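Protein induced by osmotic stress (Scheffersomyces stipitis, PDB 5YWN) probably catalyses the NADP-dependent reduction of ketones, haloketones among them, to alcohols, as an extended short-chain dehydrogenase/reductase of the dihydroflavonol-4-reductase subfamily. Local coordinates at residues P192-P198 / T234-R239; V274-F279 / F318-V323. The protein carries 1 engineered substitution. One frame throughout, in Å; residues are numbered along the deposited sequence.

Both contacts are largely buried, but contact 1 lies about 8 Å from the centre of the chain and contact 2 about 22 Å (centre to centre). Contact 1 pairs two short parallel strands beside the nicotinamide and is held chiefly by backbone hydrogen bonds, with a carboxylate-guanidinium pair at one end. Contact 2 crosses helices 268-278 and 318-332 through valines and a single amide-carboxylate bond. They share no element, yet they touch: S321, in segment 318-323, hydrogen-bonds through OG to D237 OD2, and the F235 and F318 rings meet edge-to-face. Helix 318-332 thus lies between the strand pair and helix 268-278.

Contact 1 of 2, residues P192-P198 / T234-R239; sequences PVYIFGP and TFIDVR. With NAP (NADP nicotinamide-adenine-dinucleotide phosphate), chain B.
I195 puts CG1 beside its backbone N (chi1 -54°) and CG2 anti to that N, a split that sends CG1 and CD1 to the nicotinamide carboxamide of NADP and CG2 to V238, where CG2 lies 3.5 Å from V238 CB. On I236 the first torsion differs: CG1 lies anti to the backbone N (chi1 -175°), and CG2, between the backbone N and the carbonyl carbon, meets V193 CG2 at 3.6 Å. The backbones between run parallel. I236 N reaches Y194 O at 2.8 Å; F196 N bonds to I236 O; V238 N closes the ladder on F196 O at 2.8 Å. The Y194 N to T234 O bond at the start is weak. These strands, 194-196 and 234-237, form a two-stranded parallel sheet distinct from the seven-stranded Rossmann sheet and joined through helix 211-217 as a beta-alpha-beta unit. I195 N donates to NAP O7N at 3.2 Å, and V193 O faces C4N, the redox carbon of the nicotinamide, so segment 192-198 lines the cofactor pocket. On the face of the small sheet away from the I195 and I236 side chains, the F196 and F235 rings are nearly parallel, planes 19° apart, but slid so far that they barely overlap; F196 CD2 and CE2 rest against F235 CB. D237 N-caps helix 238-250: OD1 accepts from R239 N at 2.7 Å and also from NE, while OD2 takes NH2 at 2.8 Å, a side-on, two-nitrogen grip that holds the guanidinium across the P198 ring, whose CD lies over one face. R239 NH1 has a second carboxylate in D324.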
loop_
_atom_site.group_PDB
_atom_site.type_symbol
_atom_site.label_atom_id
_atom_site.label_comp_id
_atom_site.label_asym_id
_atom_site.label_seq_id
_atom_site.Cartn_x
_atom_site.Cartn_y
_atom_site.Cartn_z
ATOM N N PRO A 192 -3.488 -4.575 2.706
ATOM C CA PRO A 192 -4.136 -4.522 1.400
ATOM C C PRO A 192 -3.799 -5.648 0.434
ATOM O O PRO A 192 -2.767 -6.208 0.469
ATOM C CB PRO A 192 -3.675 -3.196 0.820
ATOM C CG PRO A 192 -2.774 -2.643 1.773
ATOM C CD PRO A 192 -2.381 -3.651 2.755
ATOM N N VAL A 193 -4.729 -5.861 -0.475
ATOM C CA VAL A 193 -4.561 -6.619 -1.691
ATOM C C VAL A 193 -4.003 -5.726 -2.815
ATOM O O VAL A 193 -3.480 -4.697 -2.539
ATOM C CB VAL A 193 -5.862 -7.338 -2.109
ATOM C CG1 VAL A 193 -6.324 -8.241 -1.009
ATOM C CG2 VAL A 193 -6.925 -6.342 -2.491
ATOM N N TYR A 194 -4.127 -6.135 -4.060
ATOM C CA TYR A 194 -3.655 -5.305 -5.153
ATOM C C TYR A 194 -4.344 -3.931 -5.131
ATOM O O TYR A 194 -5.524 -3.829 -5.038
ATOM C CB TYR A 194 -3.910 -5.939 -6.509
ATOM C CG TYR A 194 -3.066 -7.085 -6.886
ATOM C CD1 TYR A 194 -1.759 -6.920 -7.175
ATOM C CD2 TYR A 194 -3.580 -8.330 -6.966
ATOM C CE1 TYR A 194 -0.968 -7.945 -7.531
ATOM C CE2 TYR A 194 -2.795 -9.401 -7.316
ATOM C CZ TYR A 194 -1.475 -9.189 -7.592
ATOM O OH TYR A 194 -0.688 -10.207 -7.970
ATOM N N ILE A 195 -3.550 -2.903 -5.223
ATOM C CA ILE A 195 -4.050 -1.563 -5.153
ATOM C C ILE A 195 -4.148 -0.877 -6.530
ATOM O O ILE A 195 -3.177 -0.651 -7.176
ATOM C CB ILE A 195 -3.217 -0.695 -4.199
ATOM C CG1 ILE A 195 -3.090 -1.325 -2.813
ATOM C CG2 ILE A 195 -3.775 0.701 -4.137
ATOM C CD1 ILE A 195 -2.245 -0.528 -1.887
ATOM N N PHE A 196 -5.363 -0.541 -6.902
ATOM C CA PHE A 196 -5.667 0.157 -8.128
ATOM C C PHE A 196 -6.254 1.557 -7.835
ATOM O O PHE A 196 -6.714 1.820 -6.790
ATOM C CB PHE A 196 -6.656 -0.593 -9.034
ATOM C CG PHE A 196 -6.257 -1.978 -9.417
ATOM C CD1 PHE A 196 -4.956 -2.382 -9.459
ATOM C CD2 PHE A 196 -7.218 -2.880 -9.761
ATOM C CE1 PHE A 196 -4.641 -3.654 -9.813
ATOM C CE2 PHE A 196 -6.901 -4.144 -10.131
ATOM C CZ PHE A 196 -5.625 -4.540 -10.144
ATOM N N GLY A 197 -6.270 2.384 -8.852
ATOM C CA GLY A 197 -6.776 3.710 -8.761
ATOM C C GLY A 197 -5.861 4.839 -9.200
ATOM O O GLY A 197 -4.712 4.661 -9.404
ATOM N N PRO A 198 -6.414 6.025 -9.376
ATOM C CA PRO A 198 -5.634 7.159 -9.860
ATOM C C PRO A 198 -4.550 7.601 -8.910
ATOM O O PRO A 198 -4.686 7.365 -7.769
ATOM C CB PRO A 198 -6.671 8.257 -9.984
ATOM C CG PRO A 198 -7.686 7.929 -8.978
ATOM C CD PRO A 198 -7.750 6.453 -8.951
ATOM N N THR A 234 -7.714 -10.196 -6.219
ATOM C CA THR A 234 -8.589 -9.275 -5.567
ATOM C C THR A 234 -7.975 -7.873 -5.574
ATOM O O THR A 234 -6.802 -7.719 -5.531
ATOM C CB THR A 234 -8.979 -9.780 -4.154
ATOM O OG1 THR A 234 -10.162 -9.171 -3.735
ATOM C CG2 THR A 234 -8.028 -9.449 -3.202
ATOM N N PHE A 235 -8.818 -6.873 -5.618
ATOM C CA PHE A 235 -8.405 -5.484 -5.663
ATOM C C PHE A 235 -8.911 -4.678 -4.478
ATOM O O PHE A 235 -9.882 -4.997 -3.914
ATOM C CB PHE A 235 -8.751 -4.813 -7.028
ATOM C CG PHE A 235 -9.873 -3.811 -6.979
ATOM C CD1 PHE A 235 -11.142 -4.225 -6.794
ATOM C CD2 PHE A 235 -9.611 -2.503 -6.926
ATOM C CE1 PHE A 235 -12.160 -3.341 -6.677
ATOM C CE2 PHE A 235 -10.606 -1.608 -6.820
ATOM C CZ PHE A 235 -11.890 -2.031 -6.696
ATOM N N ILE A 236 -8.253 -3.571 -4.260
ATOM C CA ILE A 236 -8.735 -2.502 -3.444
ATOM C C ILE A 236 -8.310 -1.156 -4.003
ATOM O O ILE A 236 -7.226 -1.010 -4.432
ATOM C CB ILE A 236 -8.337 -2.696 -1.962
ATOM C CG1 ILE A 236 -8.952 -1.641 -1.069
ATOM C CG2 ILE A 236 -6.851 -2.765 -1.772
ATOM C CD1 ILE A 236 -10.407 -1.774 -0.796
ATOM N N ASP A 237 -9.212 -0.208 -3.988
ATOM C CA ASP A 237 -8.943 1.148 -4.440
ATOM C C ASP A 237 -8.000 1.921 -3.512
ATOM O O ASP A 237 -8.092 1.876 -2.346
ATOM C CB ASP A 237 -10.200 1.947 -4.727
ATOM C CG ASP A 237 -9.914 3.269 -5.356
ATOM O OD1 ASP A 237 -9.437 4.154 -4.689
ATOM O OD2 ASP A 237 -10.146 3.411 -6.508
ATOM N N VAL A 238 -7.102 2.635 -4.118
ATOM C CA VAL A 238 -6.062 3.321 -3.405
ATOM C C VAL A 238 -6.655 4.333 -2.413
ATOM O O VAL A 238 -6.158 4.483 -1.363
ATOM C CB VAL A 238 -5.014 3.934 -4.346
ATOM C CG1 VAL A 238 -5.607 5.025 -5.161
ATOM C CG2 VAL A 238 -3.840 4.487 -3.579
ATOM N N ARG A 239 -7.720 4.983 -2.799
ATOM C CA ARG A 239 -8.379 5.931 -1.982
ATOM C C ARG A 239 -9.009 5.303 -0.732
ATOM O O ARG A 239 -9.014 5.879 0.292
ATOM C CB ARG A 239 -9.325 6.782 -2.769
ATOM C CG ARG A 239 -8.657 7.562 -3.867
ATOM C CD ARG A 239 -9.618 7.947 -4.954
ATOM N NE ARG A 239 -9.957 6.850 -5.820
ATOM C CZ ARG A 239 -10.735 6.947 -6.876
ATOM N NH1 ARG A 239 -11.257 8.097 -7.215
ATOM N NH2 ARG A 239 -10.990 5.912 -7.581
HETATM P PA NAP B . 5.788 1.912 -4.428
HETATM O O1A NAP B . 4.842 2.804 -5.197
HETATM O O2A NAP B . 7.058 1.421 -5.079
HETATM O O5B NAP B . 6.180 2.659 -3.056
HETATM C C5B NAP B . 7.363 2.296 -2.348
HETATM C C4B NAP B . 8.023 3.543 -1.772
HETATM O O4B NAP B . 8.856 3.190 -0.664
HETATM C C3B NAP B . 8.892 4.243 -2.805
HETATM O O3B NAP B . 8.416 5.569 -3.054
HETATM C C2B NAP B . 10.294 4.276 -2.229
HETATM O O2B NAP B . 10.753 5.618 -2.093
HETATM C C1B NAP B . 10.213 3.594 -0.871
HETATM N N9A NAP B . 11.108 2.410 -0.842
HETATM C C8A NAP B . 10.965 1.300 -1.592
HETATM N N7A NAP B . 11.954 0.408 -1.320
HETATM C C5A NAP B . 12.749 0.949 -0.379
HETATM C C6A NAP B . 13.969 0.543 0.355
HETATM N N6A NAP B . 14.555 -0.658 0.129
HETATM N N1A NAP B . 14.479 1.411 1.257
HETATM C C2A NAP B . 13.913 2.610 1.497
HETATM N N3A NAP B . 12.805 3.037 0.863
HETATM C C4A NAP B . 12.187 2.270 -0.067
HETATM O O3 NAP B . 4.961 0.632 -3.906
HETATM P PN NAP B . 3.401 0.765 -3.532
HETATM O O1N NAP B . 2.614 -0.131 -4.458
HETATM O O2N NAP B . 3.061 2.233 -3.435
HETATM O O5D NAP B . 3.340 0.136 -2.051
HETATM C C5D NAP B . 3.234 0.983 -0.908
HETATM C C4D NAP B . 3.249 0.142 0.363
HETATM O O4D NAP B . 1.994 -0.525 0.528
HETATM C C3D NAP B . 4.339 -0.918 0.325
HETATM O O3D NAP B . 5.303 -0.691 1.358
HETATM C C2D NAP B . 3.643 -2.250 0.525
HETATM O O2D NAP B . 4.157 -2.924 1.678
HETATM C C1D NAP B . 2.165 -1.936 0.698
HETATM N N1N NAP B . 1.374 -2.672 -0.294
HETATM C C2N NAP B . 1.096 -2.105 -1.475
HETATM C C3N NAP B . 0.348 -2.785 -2.429
HETATM C C7N NAP B . 0.041 -2.143 -3.749
HETATM O O7N NAP B . -0.391 -2.827 -4.661
HETATM N N7N NAP B . 0.251 -0.834 -3.891
HETATM C C4N NAP B . -0.112 -4.063 -2.150
HETATM C C5N NAP B . 0.190 -4.629 -0.920
HETATM C C6N NAP B . 0.941 -3.906 -0.001
HETATM P P2B NAP B . 11.555 6.332 -3.292
HETATM O O1X NAP B . 12.412 7.362 -2.594
HETATM O O2X NAP B . 12.331 5.207 -3.933
HETATM O O3X NAP B . 10.467 6.914 -4.162
#

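Contact 2 of 2, residues V274-F279 / F318-V323; sequences VVRKNF and FETSVV
V274 is the knob of this contact, set into a hole formed by F318, E319, V322 and V323 of the facing helix. CG1 presses on V322 CG1 at 3.4 Å, a tight approach for two methyls, while CG2 lies at the edge of the F318 ring, 4.0 Å from CE2. V322 CG1 also meets V275 CG2, so one methyl bridges two successive valines. Beside this apolar patch, N278 ND2 donates to E319 OE1 at 3.0 Å in an almost straight bond. The carboxylate oxygen lies in the amide plane, but the donor stands above the carboxylate plane, and the two flat groups are turned 79° apart. V323 CG2 comes up against the same amide, 3.3 Å from N278 CG. Further along, the F279 ring turns its edge to V323 O, with CZ 3.8 Å from that oxygen.

What positions the amide lies one turn back in its own helix: ND2 also gives a hydrogen bond to V274 O at 2.9 Å, so two acceptors fix its rotation, and the same carbonyl takes the helical bond from N278 N. E319 reaches across with CG anti to its backbone N (chi1 176°) and an extended chain beyond. V322 CG2 lies over one face of the F318 ring, offset toward its rim. The short helical segments cross at -69° with axes 10.1 Å apart. Helix 268-278 ends here, and F279, the first residue beyond it, reaches on to I326, K327 and L330 of helix 318-332. F318, besides bordering V274, and S321 also touch F196 of strand 194-196, which places helix 318-332 between that strand and helix 268-278.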
loop_
_atom_site.group_PDB
_atom_site.type_symbol
_atom_site.label_atom_id
_atom_site.label_comp_id
_atom_site.label_asym_id
_atom_site.label_seq_id
_atom_site.Cartn_x
_atom_site.Cartn_y
_atom_site.Cartn_z
ATOM N N VAL A 274 -14.522 -3.467 -18.674
ATOM C CA VAL A 274 -14.697 -2.144 -18.163
ATOM C C VAL A 274 -14.131 -1.083 -19.079
ATOM O O VAL A 274 -14.791 -0.193 -19.407
ATOM C CB VAL A 274 -14.137 -2.058 -16.726
ATOM C CG1 VAL A 274 -13.834 -0.642 -16.285
ATOM C CG2 VAL A 274 -15.049 -2.757 -15.741
ATOM N N VAL A 275 -12.916 -1.244 -19.492
ATOM C CA VAL A 275 -12.256 -0.276 -20.304
ATOM C C VAL A 275 -12.939 -0.046 -21.664
ATOM O O VAL A 275 -13.119 1.045 -22.065
ATOM C CB VAL A 275 -10.794 -0.667 -20.482
ATOM C CG1 VAL A 275 -10.104 0.208 -21.469
ATOM C CG2 VAL A 275 -10.076 -0.593 -19.160
ATOM N N ARG A 276 -13.348 -1.119 -22.308
ATOM C CA ARG A 276 -13.993 -1.018 -23.589
ATOM C C ARG A 276 -15.341 -0.282 -23.566
ATOM O O ARG A 276 -15.599 0.468 -24.436
ATOM C CB ARG A 276 -14.085 -2.375 -24.278
ATOM C CG ARG A 276 -12.771 -3.027 -24.642
ATOM C CD ARG A 276 -12.940 -4.473 -25.047
ATOM N NE ARG A 276 -13.834 -4.537 -26.165
ATOM C CZ ARG A 276 -13.485 -4.260 -27.402
ATOM N NH1 ARG A 276 -12.239 -4.018 -27.690
ATOM N NH2 ARG A 276 -14.380 -4.264 -28.342
ATOM N N LYS A 277 -16.172 -0.525 -22.568
ATOM C CA LYS A 277 -17.404 0.207 -22.379
ATOM C C LYS A 277 -17.233 1.692 -22.063
ATOM O O LYS A 277 -17.845 2.496 -22.624
ATOM C CB LYS A 277 -18.221 -0.441 -21.299
ATOM C CG LYS A 277 -18.755 -1.809 -21.636
ATOM C CD LYS A 277 -19.496 -2.400 -20.462
ATOM C CE LYS A 277 -20.317 -3.611 -20.841
ATOM N NZ LYS A 277 -19.483 -4.756 -21.114
ATOM N N ASN A 278 -16.370 1.992 -21.133
ATOM C CA ASN A 278 -15.985 3.320 -20.750
ATOM C C ASN A 278 -15.195 4.175 -21.710
ATOM O O ASN A 278 -15.366 5.316 -21.713
ATOM C CB ASN A 278 -15.419 3.337 -19.342
ATOM C CG ASN A 278 -16.444 2.966 -18.322
ATOM O OD1 ASN A 278 -17.226 3.760 -17.935
ATOM N ND2 ASN A 278 -16.464 1.738 -17.953
ATOM N N PHE A 279 -14.325 3.568 -22.487
ATOM C CA PHE A 279 -13.470 4.252 -23.424
ATOM C C PHE A 279 -13.633 3.630 -24.814
ATOM O O PHE A 279 -12.776 3.026 -25.374
ATOM C CB PHE A 279 -12.036 4.275 -22.949
ATOM C CG PHE A 279 -11.882 4.730 -21.552
ATOM C CD1 PHE A 279 -11.749 6.042 -21.268
ATOM C CD2 PHE A 279 -11.922 3.836 -20.520
ATOM C CE1 PHE A 279 -11.630 6.470 -19.981
ATOM C CE2 PHE A 279 -11.791 4.249 -19.226
ATOM C CZ PHE A 279 -11.661 5.571 -18.956
ATOM N N PHE A 318 -14.985 -1.690 -8.612
ATOM C CA PHE A 318 -13.892 -1.973 -9.510
ATOM C C PHE A 318 -13.904 -1.106 -10.769
ATOM O O PHE A 318 -12.921 -0.590 -11.163
ATOM C CB PHE A 318 -13.902 -3.453 -9.865
ATOM C CG PHE A 318 -12.935 -3.831 -10.922
ATOM C CD1 PHE A 318 -11.645 -4.076 -10.617
ATOM C CD2 PHE A 318 -13.334 -3.986 -12.201
ATOM C CE1 PHE A 318 -10.748 -4.417 -11.580
ATOM C CE2 PHE A 318 -12.443 -4.325 -13.178
ATOM C CZ PHE A 318 -11.153 -4.540 -12.871
ATOM N N GLU A 319 -15.059 -0.940 -11.341
ATOM C CA GLU A 319 -15.217 -0.126 -12.512
ATOM C C GLU A 319 -14.815 1.326 -12.225
ATOM O O GLU A 319 -14.156 1.907 -12.981
ATOM C CB GLU A 319 -16.637 -0.214 -13.015
ATOM C CG GLU A 319 -16.945 0.680 -14.175
ATOM C CD GLU A 319 -18.143 0.281 -15.023
ATOM O OE1 GLU A 319 -18.490 1.041 -15.875
ATOM O OE2 GLU A 319 -18.705 -0.756 -14.874
ATOM N N THR A 320 -15.231 1.850 -11.111
ATOM C CA THR A 320 -14.914 3.200 -10.768
ATOM C C THR A 320 -13.412 3.392 -10.602
ATOM O O THR A 320 -12.866 4.309 -11.135
ATOM C CB THR A 320 -15.719 3.722 -9.574
ATOM O OG1 THR A 320 -17.099 3.508 -9.780
ATOM C CG2 THR A 320 -15.524 5.198 -9.401
ATOM N N SER A 321 -12.769 2.478 -9.901
ATOM C CA SER A 321 -11.349 2.570 -9.654
ATOM C C SER A 321 -10.595 2.510 -10.986
ATOM O O SER A 321 -9.792 3.314 -11.264
ATOM C CB SER A 321 -10.899 1.462 -8.710
ATOM O OG SER A 321 -9.546 1.524 -8.443
ATOM N N VAL A 322 -10.963 1.555 -11.805
ATOM C CA VAL A 322 -10.392 1.418 -13.115
ATOM C C VAL A 322 -10.655 2.650 -13.995
ATOM O O VAL A 322 -9.767 3.145 -14.533
ATOM C CB VAL A 322 -10.907 0.131 -13.787
ATOM C CG1 VAL A 322 -10.678 0.108 -15.266
ATOM C CG2 VAL A 322 -10.252 -1.080 -13.174
ATOM N N VAL A 323 -11.879 3.110 -14.089
ATOM C CA VAL A 323 -12.214 4.236 -14.939
ATOM C C VAL A 323 -11.441 5.481 -14.463
ATOM O O VAL A 323 -10.884 6.133 -15.229
ATOM C CB VAL A 323 -13.747 4.539 -14.983
ATOM C CG1 VAL A 323 -14.048 5.908 -15.535
ATOM C CG2 VAL A 323 -14.533 3.501 -15.745
#